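Local coordinates for protein second substrate binding domain of putative amino acid ABC transporter (Streptococcus pneumoniae, PDB 4OEN) that probably captures an amino acid outside the cell and delivers it to the membrane-spanning part of an ABC importer, at residues M30-A35 with E199-G204; K38-E43 with L205-A210. All coordinates share one frame; numbering follows the deposited sequence.

Contact 1. Residues M30-A35 with E199-G204; sequences MELIKA and EMFNNG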
# COMPACT_ATOMS: atom_id res chain seq x y z
N MET A 30 -7.24 -3.47 -8.46
CA MET A 30 -8.15 -3.63 -9.59
C MET A 30 -7.86 -4.93 -10.29
O MET A 30 -8.77 -5.71 -10.59
CB MET A 30 -8.03 -2.45 -10.54
CG MET A 30 -8.47 -1.11 -9.90
SD MET A 30 -10.21 -1.05 -9.35
CE MET A 30 -10.10 -1.54 -7.63
N GLU A 31 -6.58 -5.19 -10.53
CA GLU A 31 -6.21 -6.43 -11.20
C GLU A 31 -6.52 -7.65 -10.34
O GLU A 31 -6.97 -8.67 -10.84
CB GLU A 31 -4.74 -6.41 -11.60
CG GLU A 31 -4.45 -5.40 -12.69
CD GLU A 31 -3.15 -5.66 -13.44
OE1 GLU A 31 -2.81 -6.84 -13.70
OE2 GLU A 31 -2.48 -4.68 -13.76
N LEU A 32 -6.26 -7.54 -9.04
CA LEU A 32 -6.44 -8.66 -8.13
C LEU A 32 -7.91 -9.05 -7.99
O LEU A 32 -8.26 -10.21 -8.10
CB LEU A 32 -5.84 -8.34 -6.77
CG LEU A 32 -6.04 -9.39 -5.68
CD1 LEU A 32 -5.33 -10.67 -6.05
CD2 LEU A 32 -5.57 -8.84 -4.35
N ILE A 33 -8.80 -8.07 -7.78
CA ILE A 33 -10.20 -8.45 -7.60
C ILE A 33 -10.78 -9.05 -8.89
O ILE A 33 -11.54 -10.02 -8.85
CB ILE A 33 -11.07 -7.26 -7.11
CG1 ILE A 33 -12.42 -7.78 -6.60
CG2 ILE A 33 -11.21 -6.16 -8.16
CD1 ILE A 33 -12.29 -8.78 -5.47
N LYS A 34 -10.38 -8.52 -10.04
CA LYS A 34 -10.82 -9.07 -11.32
C LYS A 34 -10.34 -10.50 -11.53
O LYS A 34 -11.09 -11.34 -12.02
CB LYS A 34 -10.34 -8.20 -12.47
CG LYS A 34 -11.03 -6.85 -12.50
CD LYS A 34 -10.40 -5.96 -13.53
CE LYS A 34 -10.88 -4.53 -13.34
NZ LYS A 34 -10.34 -3.63 -14.38
N ALA A 35 -9.08 -10.77 -11.18
CA ALA A 35 -8.54 -12.13 -11.33
C ALA A 35 -9.21 -13.12 -10.38
O ALA A 35 -9.41 -14.30 -10.73
CB ALA A 35 -7.03 -12.13 -11.10
N GLU A 199 -15.06 -15.86 1.67
CA GLU A 199 -14.62 -17.23 1.41
C GLU A 199 -14.01 -17.36 0.01
O GLU A 199 -12.92 -17.91 -0.15
CB GLU A 199 -15.79 -18.21 1.56
CG GLU A 199 -16.35 -18.34 2.97
CD GLU A 199 -17.52 -19.32 3.06
OE1 GLU A 199 -17.65 -20.21 2.19
OE2 GLU A 199 -18.32 -19.19 4.01
N MET A 200 -14.70 -16.84 -0.99
CA MET A 200 -14.21 -16.90 -2.36
C MET A 200 -12.98 -16.02 -2.58
O MET A 200 -12.09 -16.37 -3.36
CB MET A 200 -15.31 -16.53 -3.34
CG MET A 200 -16.40 -17.59 -3.41
SD MET A 200 -17.61 -17.29 -4.70
CE MET A 200 -18.35 -15.76 -4.12
N PHE A 201 -12.93 -14.87 -1.91
CA PHE A 201 -11.75 -14.03 -2.07
C PHE A 201 -10.53 -14.78 -1.56
O PHE A 201 -9.49 -14.81 -2.22
CB PHE A 201 -11.90 -12.70 -1.33
CG PHE A 201 -10.72 -11.77 -1.52
CD1 PHE A 201 -10.75 -10.77 -2.49
CD2 PHE A 201 -9.57 -11.92 -0.77
CE1 PHE A 201 -9.66 -9.92 -2.68
CE2 PHE A 201 -8.47 -11.08 -0.94
CZ PHE A 201 -8.52 -10.08 -1.91
N ASN A 202 -10.65 -15.37 -0.38
CA ASN A 202 -9.52 -16.08 0.21
C ASN A 202 -9.11 -17.27 -0.64
O ASN A 202 -7.92 -17.55 -0.78
CB ASN A 202 -9.84 -16.53 1.63
CG ASN A 202 -9.93 -15.37 2.60
OD1 ASN A 202 -9.43 -14.27 2.33
ND2 ASN A 202 -10.53 -15.61 3.75
N ASN A 203 -10.08 -18.00 -1.18
CA ASN A 203 -9.76 -19.14 -2.04
C ASN A 203 -9.13 -18.69 -3.35
O ASN A 203 -8.18 -19.32 -3.83
CB ASN A 203 -11.02 -19.96 -2.32
CG ASN A 203 -11.48 -20.73 -1.11
OD1 ASN A 203 -10.72 -20.94 -0.17
ND2 ASN A 203 -12.73 -21.17 -1.12
N GLY A 204 -9.66 -17.62 -3.92
CA GLY A 204 -9.12 -17.06 -5.15
C GLY A 204 -7.69 -16.58 -4.94
O GLY A 204 -6.82 -16.83 -5.76
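Phe-201 reaches from helix 195-210 to Leu-32 and Ile-33 of helix 28-40, a helix-to-helix contact within one lobe of the type II periplasmic binding protein fold. The interaction between the two segments is wholly apolar, and no hydrogen bond crosses it. The CA atoms nearest each other, those of Ile-33 and Phe-201, are 8.0 Å apart, and side chains bridge the gap. With CG anti to the backbone N (chi1 -177°), the Phe-201 ring extends from its own helix to meet the two aliphatic residues, whose side chains each cross that of Phe-201 at about a right angle.

Further hydrophobic neighbours extend the cluster. The Phe-201 ring stacks with that of Phe-187 on strand 180-190, while Ile-33 also lies on Ile-44 and Ile-46 of strand 44-47, so the buried cluster joins both helices to strands 44-47 and 180-190.

The two methyl contacts differ in direction. Leu-32 sends CD2 obliquely to the far end of the ring, 4.0 Å from Phe-201 CZ. Ile-33 approaches the ring edge near its plane, its CD1 lying 3.9 Å from Phe-201 CD1.

Contact 2. Residues K38-E43 with L205-A210; sequences KDQGFE and LANLKA. With SO4 (sulfate ion), chain C.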
# COMPACT_ATOMS: atom_id res chain seq x y z
N LYS A 38 -12.76 -13.93 -11.63
CA LYS A 38 -12.71 -14.84 -12.75
C LYS A 38 -12.33 -16.26 -12.30
O LYS A 38 -12.87 -17.24 -12.80
CB LYS A 38 -11.72 -14.32 -13.79
CG LYS A 38 -11.64 -15.19 -15.04
CD LYS A 38 -10.80 -14.53 -16.11
CE LYS A 38 -10.77 -15.37 -17.38
NZ LYS A 38 -10.03 -14.70 -18.48
N ASP A 39 -11.41 -16.35 -11.35
CA ASP A 39 -10.97 -17.65 -10.82
C ASP A 39 -12.10 -18.37 -10.09
O ASP A 39 -12.24 -19.60 -10.17
CB ASP A 39 -9.78 -17.45 -9.88
CG ASP A 39 -9.32 -18.75 -9.24
OD1 ASP A 39 -8.63 -19.52 -9.92
OD2 ASP A 39 -9.62 -18.98 -8.05
N GLN A 40 -12.90 -17.59 -9.38
CA GLN A 40 -13.94 -18.11 -8.50
C GLN A 40 -15.32 -18.13 -9.14
O GLN A 40 -16.28 -18.61 -8.54
CB GLN A 40 -13.98 -17.27 -7.22
CG GLN A 40 -12.74 -17.45 -6.37
CD GLN A 40 -12.67 -18.84 -5.78
OE1 GLN A 40 -13.54 -19.24 -5.02
NE2 GLN A 40 -11.62 -19.58 -6.14
N GLY A 41 -15.41 -17.59 -10.34
CA GLY A 41 -16.64 -17.66 -11.11
C GLY A 41 -17.77 -16.78 -10.60
O GLY A 41 -18.94 -17.15 -10.75
N PHE A 42 -17.44 -15.64 -10.02
CA PHE A 42 -18.49 -14.66 -9.76
C PHE A 42 -18.28 -13.40 -10.59
O PHE A 42 -17.20 -13.18 -11.14
CB PHE A 42 -18.62 -14.33 -8.26
CG PHE A 42 -17.38 -13.75 -7.61
CD1 PHE A 42 -17.17 -12.38 -7.54
CD2 PHE A 42 -16.47 -14.59 -6.97
CE1 PHE A 42 -16.05 -11.86 -6.90
CE2 PHE A 42 -15.35 -14.08 -6.33
CZ PHE A 42 -15.13 -12.72 -6.30
N GLU A 43 -19.34 -12.63 -10.75
CA GLU A 43 -19.30 -11.38 -11.50
C GLU A 43 -19.18 -10.20 -10.55
O GLU A 43 -19.69 -10.25 -9.43
CB GLU A 43 -20.54 -11.21 -12.37
CG GLU A 43 -20.60 -12.14 -13.57
CD GLU A 43 -21.63 -11.70 -14.59
OE1 GLU A 43 -22.47 -10.84 -14.26
OE2 GLU A 43 -21.60 -12.23 -15.73
N LEU A 205 -7.46 -15.91 -3.81
CA LEU A 205 -6.13 -15.43 -3.49
C LEU A 205 -5.14 -16.59 -3.39
O LEU A 205 -4.03 -16.53 -3.94
CB LEU A 205 -6.14 -14.62 -2.18
CG LEU A 205 -4.79 -14.07 -1.71
CD1 LEU A 205 -4.23 -13.07 -2.70
CD2 LEU A 205 -4.93 -13.43 -0.34
N ALA A 206 -5.53 -17.64 -2.69
CA ALA A 206 -4.66 -18.81 -2.54
C ALA A 206 -4.36 -19.44 -3.90
O ALA A 206 -3.22 -19.82 -4.17
CB ALA A 206 -5.30 -19.84 -1.61
N ASN A 207 -5.37 -19.54 -4.75
CA ASN A 207 -5.14 -20.09 -6.09
C ASN A 207 -4.17 -19.24 -6.90
O ASN A 207 -3.27 -19.75 -7.55
CB ASN A 207 -6.45 -20.23 -6.85
CG ASN A 207 -7.33 -21.32 -6.29
OD1 ASN A 207 -6.85 -22.22 -5.60
ND2 ASN A 207 -8.63 -21.26 -6.58
N LEU A 208 -4.34 -17.92 -6.86
CA LEU A 208 -3.46 -17.03 -7.61
C LEU A 208 -2.04 -17.03 -7.05
O LEU A 208 -1.08 -16.85 -7.78
CB LEU A 208 -4.03 -15.60 -7.61
CG LEU A 208 -5.37 -15.46 -8.34
CD1 LEU A 208 -5.90 -14.03 -8.21
CD2 LEU A 208 -5.28 -15.88 -9.80
N LYS A 209 -1.90 -17.21 -5.74
CA LYS A 209 -0.57 -17.37 -5.18
C LYS A 209 0.06 -18.68 -5.65
O LYS A 209 1.23 -18.72 -6.05
CB LYS A 209 -0.62 -17.31 -3.65
CG LYS A 209 -0.69 -15.90 -3.11
CD LYS A 209 -0.82 -15.91 -1.60
CE LYS A 209 -0.84 -14.50 -1.02
NZ LYS A 209 -1.00 -14.55 0.46
N ALA A 210 -0.71 -19.76 -5.63
CA ALA A 210 -0.17 -21.08 -5.93
C ALA A 210 0.33 -21.19 -7.37
O ALA A 210 1.30 -21.90 -7.63
CB ALA A 210 -1.20 -22.15 -5.64
S SO4 C . -11.47 -23.42 -5.57
O1 SO4 C . -11.64 -23.02 -6.96
O2 SO4 C . -10.69 -24.66 -5.51
O3 SO4 C . -10.76 -22.37 -4.84
O4 SO4 C . -12.77 -23.64 -4.96
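Helix 28-40 ends beside the last turns of helix 195-210, and the backbones come nearest at Asp-39 and Asn-207, whose CA atoms are 7.9 Å apart. Just beyond, Gly-41 leaves the helical conformation with positive phi, and the chain turns toward strand 44-47. Segment 205-210 remains helical throughout.

Asp-39 and Asn-207 point their CB atoms at each other across the gap. Asn-207 ND2 donates to Asp-39 OD2 over 2.9 Å in a nearly straight bond (174° at the hydrogen). The acceptor lies in the amide plane and offers its syn lone pair, although the carboxylate and amide planes are turned 68° apart. This polar link lies at the surface of an alpha/beta lobe of the type II periplasmic binding protein fold, between two helices far apart in sequence.

Gln-40 supplies a second donor to the same oxygen. Its chain bends at chi2 (-68°), which brings the amide back beside the neighbouring carboxylate, and NE2 reaches Asp-39 OD2 at 2.8 Å from the anti side, tilted out of the carboxylate plane. Two N-H groups thus grip OD2 and would be expected to favour a charged carboxylate. The donors themselves, Gln-40 NE2 and Asn-207 ND2, are 3.5 Å apart and do not bond to each other. Both also donate to one oxygen of a sulfate ion, probably taken up from the crystallisation liquor. Sulfate O3 is 3.0 Å from Asn-207 ND2. The bond from Gln-40 NE2 to sulfate O3 is longer, at 3.2 Å.

How the contacts relate
From the N terminus, the chain enters helix 28-40 and passes through segment 30-35 and then 38-43 before continuing into strand 44-47. About 150 residues later, after the strands and helices that make up much of the remaining fold, it returns along helix 195-210. There segment 199-204 closes the long excursion in contact 1, and 205-210 closes it again in contact 2. The segments alternate along the chain, so the two closures cross. Their centres lie about 5 Å apart, and they join the same two helices: contact 1 by a buried apolar cluster, contact 2 by surface polar groups. Between them, Gly-204 CA packs 3.5 Å from Asp-39 OD2.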